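Local coordinates for protein beta-L-arabinobiosidase (PDB 5MQR) that probably hydrolyses glycosidic linkages of plant pectin as a multidomain gut-bacterial glycosidase, possibly with arabinobiosidase and sialidase activity, at residues A[490-495]-A[566-571]; A[497-502]-A[559-564]; A[126-131]-A[140-145]; A[132-137]-A[179-184]. All blocks are in the same frame, centred on the assembly; numbering follows the deposited sequence.

The four contacts fall into two pairs far apart in one chain. Contacts 1 and 2 have centres about 8 Å apart in the Sialidase-like CBM region and share a sheet: strands 487-492 and 498-504 are neighbours in it, and Asp490 of contact 1 forms a salt bridge with Arg501 of contact 2. Contact 1 also carries part of the sodium site. Contacts 3 and 4, centres about 12 Å apart, lie in the N-terminal propeller. Their segments alternate along the chain, and the backbones of Tyr132 and Ala142 join them. Between the pairs, the nearest atoms of contacts 1 and 4 are still about 35 Å apart.

Contact 1 (A[490-495]-A[566-571]); sequences DFLDEN and RIVFRT. With NA (sodium ion), chain I.
The side chains of Arg566 and Leu492, on the same face of the sheet, cross at an angle, with Leu492 CD1 over one face of the guanidinium, 3.6 Å from Arg566 NH1. A bend at chi3 (-76°) turns the group back toward 490-495, where NH2 makes a weak hydrogen bond of 2.9 Å to Asp493 O. NH1 takes its stronger partner, Glu462, on strand 460-468. On that side of the sheet Leu492 CD1 also touches Val568 CG2, at 3.8 Å. At the other end of the pairing, Asp490 OD2 forms a salt bridge with Arg570 NH2, at 2.9 Å. The nitrogen approaches from above the carboxylate, whose plane stands 66° from the guanidinium, while OD2 lies at the guanidinium edge. Water 1 spans OD2 and Arg570 NH1, Gln488 also accepts from Arg570, and Asp490 OD1 pairs with Arg501. With the carboxylate of Asp490 gone, as in an alanine, the guanidinium groups of Arg570 and Arg501 would probably lose the charge balance they share. Under these side chains the strands are locked by backbone bonds in both directions, among them Leu492 N to Arg566 O at 2.8 Å. Beyond Leu492 the chain leaves the sheet through an Asx turn at Asp493, and Glu494 O and Asn495 OD1, each 2.5 Å from the sodium ion, bind it together with Gln44 and three waters. The whole is an antiparallel strand pair inside a beta-sandwich, with a metal site on the turn at its end.

Contact 2 (A[497-502]-A[559-564]); sequences IACSRL and APVATI
Cys499 and Ala559 bring the two backbones closest, their CA atoms 4.5 Å apart, yet no hydrogen bond joins the segments. In its place the CA-H of Cys499 points at Ala559 O, with CA and O separated by 3.2 Å. The chain turns a corner at Cys499, where phi and psi of -81° and -26° interrupt the extended run, and the carbonyl of Ala498 just before it meets the methyl of Ala559, O to CB 3.3 Å. The segment 559-564 belongs to the link that carries the chain from strand 550-556, in one sheet of the beta-sandwich, to strand 564-570 in the other. It packs against the start of strand 498-504, at the end of its hairpin with strand 487-492. Ile497 takes part through its CG2 branch. That methyl presses on Ala559 CB at 3.5 Å, tighter than ordinary van der Waals contact, and also reaches Val561 CG1 at 3.8 Å, the two side chains sliding past each other in opposite directions. Val561 uses its other branch on Cys499, with CG2 3.9 Å from CB. The sulfur sits between the backbone N and the carbonyl carbon of its own residue (chi1 63°), a rotation that carries SG to Ile564 CG1 at 4.0 Å, where strand 564-570 begins. Phe491 and Phe557 also touch the cysteine side chain.

Contact 3 (A[126-131]-A[140-145]); sequences YKVPDG and MQAKDL
The carboxylate of Asp130 is the flat group that meets the segment 140-145: OD1 accepts from Asp144 N at 3.0 Å, the donor coming in on the syn side but 31° out of the carboxylate plane. Water 6 donates to the same oxygen and to Val128 O and accepts from Leu145 N, bridging the two segments. OD2 stands 4.3 Å from Asp144 OD1, a pairing of like charges that would probably cost some energy, although Lys143 NZ is not far off. Two backbone bonds join the segments directly, Val128 N to Leu145 O at 2.9 Å and Gly131 N to Ala142 O at 3.1 Å. Both segments belong to the long connection from strand 120-123, the last of one four-stranded propeller blade, to strand 148-157, the first of the next, so these bonds fold an inter-blade loop back on itself. Gly131 has a positive phi at which a CB would jam against the carbonyl oxygen of Asp130. On the more buried side, Val128 splits its two methyls: CG1 touches Ala142 CB at 3.9 Å, while CG2 meets Leu145 CD2 at 4.1 Å, the valine and leucine lying side by side and pointing the same way. Pro129 O closes on the alanine methyl as well, 3.5 Å from Ala142 CB.

Contact 4 (A[132-137]-A[179-184]); sequences YTKESR and PNDGNG
Tyr132 and Lys134 reach across to 179-184 by different rotations. In the tyrosine, CG is anti to the backbone N (chi1 173°), which sends the ring out so that OH donates to Asn183 O at 2.5 Å. The oxygen lies at the ring edge, but the hydroxyl stands above the plane of that carbonyl. Lys134 has CG anti to its carbonyl carbon (chi1 -55°) and is extended from there on, passing CE along the edge of the Tyr132 ring. Its NZ forms a salt bridge with Asp181 OD2 at 2.8 Å, coming from above the carboxylate plane, 54° out of it. Asp177 and the backbone oxygen of Val171 also take this amine. The other oxygen, Asp181 OD1, accepts from Asn183 N at 2.9 Å, an Asx turn that fixes the carboxylate's rotation. Replacing Asp181 by an alanine removes one of the two carboxylates at Lys134, and the amine would probably be less firmly placed and the Asx turn from Asp181 to Asn183 lost. The chemistry thus ties the loop between two propeller blades to a loop within the second, and the buried lysine, met by two carboxylates, probably keeps its positive charge.

Contact 1 (A[490-495]-A[566-571])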
loop_
_atom_site.group_PDB
_atom_site.type_symbol
_atom_site.label_atom_id
_atom_site.label_comp_id
_atom_site.label_asym_id
_atom_site.label_seq_id
_atom_site.Cartn_x
_atom_site.Cartn_y
_atom_site.Cartn_z
ATOM N N ASP A 490 24.397 7.211 4.081
ATOM C CA ASP A 490 24.114 6.104 4.986
ATOM C C ASP A 490 23.081 5.152 4.367
ATOM O O ASP A 490 22.144 5.593 3.731
ATOM C CB ASP A 490 23.546 6.623 6.324
ATOM C CG ASP A 490 24.597 7.277 7.220
ATOM O OD1 ASP A 490 25.770 7.461 6.781
ATOM O OD2 ASP A 490 24.226 7.640 8.376
ATOM N N PHE A 491 23.244 3.858 4.619
ATOM C CA PHE A 491 22.279 2.844 4.199
ATOM C C PHE A 491 21.641 2.296 5.466
ATOM O O PHE A 491 22.330 1.718 6.286
ATOM C CB PHE A 491 23.001 1.773 3.407
ATOM C CG PHE A 491 23.745 2.320 2.227
ATOM C CD1 PHE A 491 25.040 2.816 2.374
ATOM C CD2 PHE A 491 23.135 2.402 0.985
ATOM C CE1 PHE A 491 25.726 3.343 1.286
ATOM C CE2 PHE A 491 23.811 2.921 -0.100
ATOM C CZ PHE A 491 25.107 3.392 0.045
ATOM N N LEU A 492 20.344 2.516 5.621
ATOM C CA LEU A 492 19.652 2.289 6.893
ATOM C C LEU A 492 18.589 1.196 6.840
ATOM O O LEU A 492 17.885 1.056 5.853
ATOM C CB LEU A 492 18.923 3.534 7.369
ATOM C CG LEU A 492 19.597 4.859 7.644
ATOM C CD1 LEU A 492 18.614 5.783 8.352
ATOM C CD2 LEU A 492 20.838 4.678 8.483
ATOM N N ASP A 493 18.450 0.478 7.952
ATOM C CA ASP A 493 17.306 -0.376 8.184
ATOM C C ASP A 493 16.158 0.410 8.857
ATOM O O ASP A 493 16.193 1.640 9.032
ATOM C CB ASP A 493 17.737 -1.685 8.904
ATOM C CG ASP A 493 17.862 -1.562 10.438
ATOM O OD1 ASP A 493 17.758 -0.447 11.012
ATOM O OD2 ASP A 493 18.053 -2.626 11.081
ATOM N N GLU A 494 15.110 -0.318 9.161
ATOM C CA GLU A 494 13.882 0.250 9.732
ATOM C C GLU A 494 14.043 0.707 11.170
ATOM O O GLU A 494 13.130 1.317 11.685
ATOM C CB GLU A 494 12.739 -0.778 9.669
ATOM C CG GLU A 494 13.124 -2.115 10.321
ATOM C CD GLU A 494 11.982 -3.078 10.548
ATOM O OE1 GLU A 494 10.782 -2.689 10.428
ATOM O OE2 GLU A 494 12.325 -4.238 10.878
ATOM N N ASN A 495 15.153 0.360 11.838
ATOM C CA ASN A 495 15.437 0.859 13.177
ATOM C C ASN A 495 16.571 1.883 13.236
ATOM O O ASN A 495 17.190 2.077 14.297
ATOM C CB ASN A 495 15.695 -0.326 14.107
ATOM C CG ASN A 495 14.457 -1.208 14.272
ATOM O OD1 ASN A 495 13.317 -0.732 14.396
ATOM N ND2 ASN A 495 14.668 -2.477 14.215
ATOM N N ARG A 566 16.468 2.389 3.308
ATOM C CA ARG A 566 16.695 3.817 3.097
ATOM C C ARG A 566 18.120 4.141 2.746
ATOM O O ARG A 566 19.040 3.565 3.323
ATOM C CB ARG A 566 16.379 4.602 4.351
ATOM C CG ARG A 566 14.927 4.921 4.497
ATOM C CD ARG A 566 14.725 5.645 5.796
ATOM N NE ARG A 566 14.773 4.744 6.934
ATOM C CZ ARG A 566 14.915 5.124 8.204
ATOM N NH1 ARG A 566 15.091 6.406 8.528
ATOM N NH2 ARG A 566 14.886 4.202 9.150
ATOM N N ILE A 567 18.265 5.097 1.829
ATOM C CA ILE A 567 19.528 5.758 1.563
ATOM C C ILE A 567 19.356 7.220 1.985
ATOM O O ILE A 567 18.388 7.861 1.605
ATOM C CB ILE A 567 19.964 5.641 0.077
ATOM C CG1 ILE A 567 20.009 4.172 -0.362
ATOM C CG2 ILE A 567 21.356 6.214 -0.135
ATOM C CD1 ILE A 567 18.745 3.750 -1.050
ATOM N N VAL A 568 20.309 7.715 2.783
ATOM C CA VAL A 568 20.272 9.029 3.426
ATOM C C VAL A 568 21.490 9.815 2.954
ATOM O O VAL A 568 22.613 9.290 2.945
ATOM C CB VAL A 568 20.313 8.903 4.975
ATOM C CG1 VAL A 568 20.448 10.266 5.658
ATOM C CG2 VAL A 568 19.069 8.190 5.494
ATOM N N PHE A 569 21.266 11.068 2.563
ATOM C CA PHE A 569 22.337 11.975 2.159
ATOM C C PHE A 569 22.230 13.159 3.124
ATOM O O PHE A 569 21.177 13.834 3.173
ATOM C CB PHE A 569 22.178 12.424 0.696
ATOM C CG PHE A 569 22.128 11.294 -0.317
ATOM C CD1 PHE A 569 20.990 10.536 -0.477
ATOM C CD2 PHE A 569 23.199 11.044 -1.152
ATOM C CE1 PHE A 569 20.930 9.512 -1.412
ATOM C CE2 PHE A 569 23.154 10.034 -2.101
ATOM C CZ PHE A 569 22.017 9.270 -2.243
ATOM N N ARG A 570 23.295 13.403 3.903
ATOM C CA ARG A 570 23.270 14.396 4.981
ATOM C C ARG A 570 24.548 15.238 4.969
ATOM O O ARG A 570 25.650 14.676 4.951
ATOM C CB ARG A 570 23.160 13.664 6.322
ATOM C CG ARG A 570 23.027 14.565 7.530
ATOM C CD ARG A 570 23.079 13.804 8.848
ATOM N NE ARG A 570 24.003 12.679 8.799
ATOM C CZ ARG A 570 23.665 11.393 8.774
ATOM N NH1 ARG A 570 22.400 11.012 8.832
ATOM N NH2 ARG A 570 24.622 10.468 8.687
ATOM N N THR A 571 24.424 16.564 5.033
ATOM C CA THR A 571 25.614 17.437 4.908
ATOM C C THR A 571 26.293 17.701 6.260
ATOM O O THR A 571 26.767 18.792 6.514
ATOM C CB THR A 571 25.276 18.783 4.226
ATOM O OG1 THR A 571 24.439 19.557 5.085
ATOM C CG2 THR A 571 24.570 18.545 2.882
HETATM NA NA NA I . 11.655 1.042 13.642
HETATM O O HOH W 1 21.528 8.209 9.002
HETATM O O HOH W 2 14.263 3.953 11.581
HETATM O O HOH W 3 10.994 0.870 15.842
HETATM O O HOH W 4 10.183 1.933 12.453
HETATM O O HOH W 5 10.758 -1.318 13.657
#

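Contact 2 (A[497-502]-A[559-564])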
loop_
_atom_site.group_PDB
_atom_site.type_symbol
_atom_site.label_atom_id
_atom_site.label_comp_id
_atom_site.label_asym_id
_atom_site.label_seq_id
_atom_site.Cartn_x
_atom_site.Cartn_y
_atom_site.Cartn_z
ATOM N N ILE A 497 19.484 1.632 12.043
ATOM C CA ILE A 497 20.835 1.085 12.054
ATOM C C ILE A 497 21.405 1.359 10.664
ATOM O O ILE A 497 20.787 1.006 9.651
ATOM C CB ILE A 497 20.892 -0.435 12.339
ATOM C CG1 ILE A 497 20.138 -0.811 13.623
ATOM C CG2 ILE A 497 22.343 -0.901 12.375
ATOM C CD1 ILE A 497 20.431 0.110 14.778
ATOM N N ALA A 498 22.556 2.028 10.620
ATOM C CA ALA A 498 23.278 2.213 9.364
ATOM C C ALA A 498 24.237 1.046 9.262
ATOM O O ALA A 498 25.084 0.832 10.159
ATOM C CB ALA A 498 24.039 3.540 9.336
ATOM N N CYS A 499 24.108 0.284 8.181
ATOM C CA CYS A 499 25.033 -0.816 7.949
ATOM C C CYS A 499 26.367 -0.373 7.342
ATOM O O CYS A 499 27.406 -1.028 7.513
ATOM C CB CYS A 499 24.358 -1.893 7.086
ATOM S SG CYS A 499 23.889 -1.353 5.448
ATOM N N SER A 500 26.343 0.740 6.631
ATOM C CA SER A 500 27.562 1.310 6.084
ATOM C C SER A 500 27.387 2.796 5.909
ATOM O O SER A 500 26.270 3.302 5.945
ATOM C CB SER A 500 27.902 0.663 4.733
ATOM O OG SER A 500 29.274 0.861 4.433
ATOM N N ARG A 501 28.507 3.484 5.717
ATOM C CA ARG A 501 28.523 4.921 5.493
ATOM C C ARG A 501 29.637 5.280 4.512
ATOM O O ARG A 501 30.743 4.770 4.634
ATOM C CB ARG A 501 28.726 5.668 6.807
ATOM C CG ARG A 501 29.123 7.135 6.661
ATOM C CD ARG A 501 29.199 7.829 8.009
ATOM N NE ARG A 501 27.890 7.766 8.663
ATOM C CZ ARG A 501 27.663 7.700 9.975
ATOM N NH1 ARG A 501 28.664 7.727 10.858
ATOM N NH2 ARG A 501 26.405 7.614 10.411
ATOM N N LEU A 502 29.322 6.159 3.557
ATOM C CA LEU A 502 30.312 6.783 2.675
ATOM C C LEU A 502 30.362 8.261 3.043
ATOM O O LEU A 502 29.352 8.808 3.494
ATOM C CB LEU A 502 29.952 6.600 1.195
ATOM C CG LEU A 502 29.449 5.200 0.784
ATOM C CD1 LEU A 502 28.949 5.194 -0.657
ATOM C CD2 LEU A 502 30.492 4.119 1.030
ATOM N N ALA A 559 27.718 -2.284 10.917
ATOM C CA ALA A 559 26.616 -2.789 11.722
ATOM C C ALA A 559 25.783 -3.740 10.882
ATOM O O ALA A 559 25.479 -3.437 9.736
ATOM C CB ALA A 559 25.735 -1.645 12.224
ATOM N N PRO A 560 25.392 -4.889 11.451
ATOM C CA PRO A 560 24.560 -5.805 10.704
ATOM C C PRO A 560 23.096 -5.349 10.656
ATOM O O PRO A 560 22.606 -4.706 11.585
ATOM C CB PRO A 560 24.732 -7.115 11.477
ATOM C CG PRO A 560 24.975 -6.685 12.878
ATOM C CD PRO A 560 25.818 -5.464 12.742
ATOM N N VAL A 561 22.434 -5.636 9.536
ATOM C CA VAL A 561 20.991 -5.408 9.379
ATOM C C VAL A 561 20.363 -6.594 8.618
ATOM O O VAL A 561 21.052 -7.330 7.932
ATOM C CB VAL A 561 20.680 -4.103 8.625
ATOM C CG1 VAL A 561 21.205 -2.891 9.366
ATOM C CG2 VAL A 561 21.234 -4.149 7.197
ATOM N N ALA A 562 19.056 -6.754 8.749
ATOM C CA ALA A 562 18.334 -7.797 8.033
ATOM C C ALA A 562 18.083 -7.339 6.599
ATOM O O ALA A 562 18.252 -8.109 5.655
ATOM C CB ALA A 562 17.004 -8.129 8.721
ATOM N N THR A 563 17.625 -6.104 6.461
ATOM C CA THR A 563 17.339 -5.499 5.170
ATOM C C THR A 563 17.645 -4.030 5.242
ATOM O O THR A 563 17.716 -3.459 6.333
ATOM C CB THR A 563 15.861 -5.601 4.787
ATOM O OG1 THR A 563 15.060 -5.019 5.816
ATOM C CG2 THR A 563 15.449 -7.043 4.583
ATOM N N ILE A 564 17.824 -3.449 4.060
ATOM C CA ILE A 564 18.078 -2.038 3.895
ATOM C C ILE A 564 16.859 -1.418 3.247
ATOM O O ILE A 564 16.400 -1.895 2.203
ATOM C CB ILE A 564 19.285 -1.830 2.978
ATOM C CG1 ILE A 564 20.521 -2.471 3.615
ATOM C CG2 ILE A 564 19.493 -0.341 2.674
ATOM C CD1 ILE A 564 21.384 -3.191 2.600
#

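Contact 3 (A[126-131]-A[140-145])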
loop_
_atom_site.group_PDB
_atom_site.type_symbol
_atom_site.label_atom_id
_atom_site.label_comp_id
_atom_site.label_asym_id
_atom_site.label_seq_id
_atom_site.Cartn_x
_atom_site.Cartn_y
_atom_site.Cartn_z
ATOM N N TYR A 126 1.358 44.671 24.392
ATOM C CA TYR A 126 0.225 45.338 25.035
ATOM C C TYR A 126 0.610 45.744 26.446
ATOM O O TYR A 126 1.213 44.971 27.169
ATOM C CB TYR A 126 -0.966 44.383 25.066
ATOM C CG TYR A 126 -2.272 44.976 25.553
ATOM C CD1 TYR A 126 -2.524 45.146 26.930
ATOM C CD2 TYR A 126 -3.283 45.349 24.642
ATOM C CE1 TYR A 126 -3.720 45.699 27.381
ATOM C CE2 TYR A 126 -4.489 45.890 25.089
ATOM C CZ TYR A 126 -4.701 46.071 26.458
ATOM O OH TYR A 126 -5.879 46.586 26.913
ATOM N N LYS A 127 0.236 46.953 26.840
ATOM C CA LYS A 127 0.526 47.466 28.182
ATOM C C LYS A 127 -0.407 46.919 29.227
ATOM O O LYS A 127 -1.597 47.147 29.157
ATOM C CB LYS A 127 0.433 48.993 28.211
ATOM C CG LYS A 127 1.707 49.646 27.721
ATOM C CD LYS A 127 1.534 51.071 27.162
ATOM C CE LYS A 127 2.331 51.217 25.848
ATOM N NZ LYS A 127 2.841 52.603 25.631
ATOM N N VAL A 128 0.146 46.212 30.205
ATOM C CA VAL A 128 -0.594 45.859 31.416
ATOM C C VAL A 128 -0.830 47.184 32.144
ATOM O O VAL A 128 0.119 47.968 32.268
ATOM C CB VAL A 128 0.207 44.915 32.334
ATOM C CG1 VAL A 128 -0.588 44.584 33.593
ATOM C CG2 VAL A 128 0.597 43.649 31.590
ATOM N N PRO A 129 -2.076 47.475 32.587
ATOM C CA PRO A 129 -2.237 48.787 33.234
ATOM C C PRO A 129 -1.398 48.913 34.526
ATOM O O PRO A 129 -1.337 47.964 35.322
ATOM C CB PRO A 129 -3.751 48.887 33.526
ATOM C CG PRO A 129 -4.394 47.713 32.912
ATOM C CD PRO A 129 -3.335 46.712 32.551
ATOM N N ASP A 130 -0.725 50.055 34.678
ATOM C CA ASP A 130 -0.013 50.403 35.909
ATOM C C ASP A 130 -0.972 50.249 37.099
ATOM O O ASP A 130 -2.072 50.809 37.071
ATOM C CB ASP A 130 0.502 51.858 35.841
ATOM C CG ASP A 130 1.767 52.030 34.969
ATOM O OD1 ASP A 130 2.302 51.062 34.389
ATOM O OD2 ASP A 130 2.245 53.178 34.861
ATOM N N GLY A 131 -0.575 49.474 38.109
ATOM C CA GLY A 131 -1.391 49.249 39.302
ATOM C C GLY A 131 -2.092 47.907 39.360
ATOM O O GLY A 131 -2.772 47.604 40.341
HETATM N N MSE A 140 3.495 43.389 45.141
HETATM C CA MSE A 140 3.927 43.723 43.775
HETATM C C MSE A 140 2.858 44.502 43.051
HETATM O O MSE A 140 1.676 44.359 43.321
HETATM C CB MSE A 140 4.231 42.454 42.979
HETATM C CG MSE A 140 5.304 41.600 43.665
HETATM SE SE MSE A 140 6.107 40.230 42.469
HETATM C CE MSE A 140 6.931 41.452 41.142
ATOM N N GLN A 141 3.278 45.349 42.124
ATOM C CA GLN A 141 2.366 46.070 41.246
ATOM C C GLN A 141 2.967 46.125 39.875
ATOM O O GLN A 141 4.186 46.073 39.725
ATOM C CB GLN A 141 2.186 47.508 41.696
ATOM C CG GLN A 141 1.439 47.690 42.987
ATOM C CD GLN A 141 1.400 49.141 43.413
ATOM O OE1 GLN A 141 1.613 50.049 42.606
ATOM N NE2 GLN A 141 1.121 49.367 44.685
ATOM N N ALA A 142 2.108 46.255 38.875
ATOM C CA ALA A 142 2.567 46.434 37.511
ATOM C C ALA A 142 3.074 47.843 37.395
ATOM O O ALA A 142 2.398 48.782 37.811
ATOM C CB ALA A 142 1.438 46.213 36.524
ATOM N N LYS A 143 4.277 47.992 36.863
ATOM C CA LYS A 143 4.728 49.304 36.430
ATOM C C LYS A 143 5.523 49.172 35.143
ATOM O O LYS A 143 6.490 48.411 35.092
ATOM C CB LYS A 143 5.543 50.018 37.518
ATOM C CG LYS A 143 5.984 51.409 37.067
ATOM C CD LYS A 143 5.816 52.488 38.121
ATOM C CE LYS A 143 5.619 53.844 37.454
ATOM N NZ LYS A 143 5.953 54.955 38.388
ATOM N N ASP A 144 5.099 49.918 34.117
ATOM C CA ASP A 144 5.709 49.877 32.772
ATOM C C ASP A 144 5.893 48.434 32.261
ATOM O O ASP A 144 6.918 48.096 31.668
ATOM C CB ASP A 144 7.053 50.632 32.775
ATOM C CG ASP A 144 6.907 52.096 33.185
ATOM O OD1 ASP A 144 5.972 52.772 32.681
ATOM O OD2 ASP A 144 7.738 52.560 33.998
ATOM N N LEU A 145 4.883 47.608 32.526
ATOM C CA LEU A 145 4.900 46.187 32.235
ATOM C C LEU A 145 4.129 45.848 30.949
ATOM O O LEU A 145 2.988 46.283 30.750
ATOM C CB LEU A 145 4.297 45.411 33.414
ATOM C CG LEU A 145 4.331 43.887 33.337
ATOM C CD1 LEU A 145 5.775 43.396 33.377
ATOM C CD2 LEU A 145 3.492 43.283 34.456
HETATM O O HOH W 6 2.374 48.456 33.854
#

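Contact 4 (A[132-137]-A[179-184])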
loop_
_atom_site.group_PDB
_atom_site.type_symbol
_atom_site.label_atom_id
_atom_site.label_comp_id
_atom_site.label_asym_id
_atom_site.label_seq_id
_atom_site.Cartn_x
_atom_site.Cartn_y
_atom_site.Cartn_z
ATOM N N TYR A 132 -1.934 47.097 38.313
ATOM C CA TYR A 132 -2.459 45.728 38.285
ATOM C C TYR A 132 -1.802 44.879 39.374
ATOM O O TYR A 132 -0.587 44.998 39.596
ATOM C CB TYR A 132 -2.188 45.091 36.911
ATOM C CG TYR A 132 -2.525 43.619 36.808
ATOM C CD1 TYR A 132 -1.592 42.647 37.150
ATOM C CD2 TYR A 132 -3.787 43.198 36.372
ATOM C CE1 TYR A 132 -1.899 41.292 37.073
ATOM C CE2 TYR A 132 -4.104 41.846 36.286
ATOM C CZ TYR A 132 -3.153 40.895 36.627
ATOM O OH TYR A 132 -3.440 39.549 36.509
ATOM N N THR A 133 -2.600 44.015 40.013
ATOM C CA THR A 133 -2.130 43.125 41.074
ATOM C C THR A 133 -2.743 41.757 40.874
ATOM O O THR A 133 -3.701 41.607 40.121
ATOM C CB THR A 133 -2.471 43.655 42.509
ATOM O OG1 THR A 133 -3.886 43.733 42.682
ATOM C CG2 THR A 133 -1.887 45.037 42.755
ATOM N N LYS A 134 -2.122 40.761 41.500
ATOM C CA LYS A 134 -2.675 39.435 41.679
ATOM C C LYS A 134 -2.624 39.095 43.167
ATOM O O LYS A 134 -1.709 39.537 43.886
ATOM C CB LYS A 134 -1.837 38.394 40.957
ATOM C CG LYS A 134 -1.624 38.641 39.486
ATOM C CD LYS A 134 -1.058 37.380 38.870
ATOM C CE LYS A 134 -0.833 37.552 37.390
ATOM N NZ LYS A 134 -0.539 36.265 36.732
ATOM N N GLU A 135 -3.584 38.275 43.601
ATOM C CA GLU A 135 -3.613 37.711 44.964
ATOM C C GLU A 135 -2.375 36.858 45.302
ATOM O O GLU A 135 -1.926 36.841 46.461
ATOM C CB GLU A 135 -4.874 36.860 45.169
ATOM C CG GLU A 135 -6.162 37.669 45.204
ATOM C CD GLU A 135 -7.319 36.883 45.795
ATOM O OE1 GLU A 135 -7.682 35.830 45.225
ATOM O OE2 GLU A 135 -7.855 37.316 46.840
ATOM N N SER A 136 -1.828 36.167 44.296
ATOM C CA SER A 136 -0.640 35.318 44.475
ATOM C C SER A 136 0.715 36.066 44.579
ATOM O O SER A 136 1.737 35.430 44.832
ATOM C CB SER A 136 -0.563 34.278 43.345
ATOM O OG SER A 136 -0.284 34.897 42.101
ATOM N N ARG A 137 0.732 37.389 44.390
ATOM C CA ARG A 137 1.974 38.172 44.453
ATOM C C ARG A 137 1.810 39.435 45.312
ATOM O O ARG A 137 1.943 40.561 44.803
ATOM C CB ARG A 137 2.435 38.520 43.027
ATOM C CG ARG A 137 2.875 37.321 42.185
ATOM C CD ARG A 137 4.173 36.732 42.710
ATOM N NE ARG A 137 4.829 35.818 41.774
ATOM C CZ ARG A 137 4.489 34.550 41.564
ATOM N NH1 ARG A 137 3.460 34.001 42.193
ATOM N NH2 ARG A 137 5.190 33.820 40.703
ATOM N N PRO A 179 0.687 33.578 33.343
ATOM C CA PRO A 179 -0.234 34.482 32.640
ATOM C C PRO A 179 -1.591 33.837 32.282
ATOM O O PRO A 179 -2.542 34.544 31.938
ATOM C CB PRO A 179 0.546 34.837 31.369
ATOM C CG PRO A 179 1.364 33.623 31.094
ATOM C CD PRO A 179 1.786 33.140 32.456
ATOM N N ASN A 180 -1.673 32.511 32.381
ATOM C CA ASN A 180 -2.883 31.760 32.060
ATOM C C ASN A 180 -3.576 31.323 33.333
ATOM O O ASN A 180 -4.038 30.183 33.434
ATOM C CB ASN A 180 -2.522 30.537 31.228
ATOM C CG ASN A 180 -1.558 30.870 30.120
ATOM O OD1 ASN A 180 -1.673 31.918 29.466
ATOM N ND2 ASN A 180 -0.588 29.990 29.904
ATOM N N ASP A 181 -3.647 32.247 34.296
ATOM C CA ASP A 181 -4.190 31.971 35.632
ATOM C C ASP A 181 -5.686 32.370 35.735
ATOM O O ASP A 181 -6.304 32.224 36.803
ATOM C CB ASP A 181 -3.365 32.699 36.703
ATOM C CG ASP A 181 -3.325 34.207 36.494
ATOM O OD1 ASP A 181 -3.747 34.678 35.412
ATOM O OD2 ASP A 181 -2.850 34.922 37.403
ATOM N N GLY A 182 -6.238 32.886 34.633
ATOM C CA GLY A 182 -7.597 33.398 34.611
ATOM C C GLY A 182 -7.701 34.786 35.215
ATOM O O GLY A 182 -8.813 35.246 35.498
ATOM N N ASN A 183 -6.557 35.453 35.412
ATOM C CA ASN A 183 -6.522 36.845 35.865
ATOM C C ASN A 183 -5.859 37.715 34.792
ATOM O O ASN A 183 -5.386 38.812 35.105
ATOM C CB ASN A 183 -5.757 36.995 37.192
ATOM C CG ASN A 183 -6.198 35.997 38.259
ATOM O OD1 ASN A 183 -5.397 35.225 38.773
ATOM N ND2 ASN A 183 -7.460 36.014 38.590
ATOM N N GLY A 184 -5.845 37.233 33.536
ATOM C CA GLY A 184 -5.276 37.984 32.419
ATOM C C GLY A 184 -6.125 39.179 32.003
ATOM O O GLY A 184 -6.953 39.676 32.769
HETATM O O HOH W 7 -2.572 36.972 34.154
#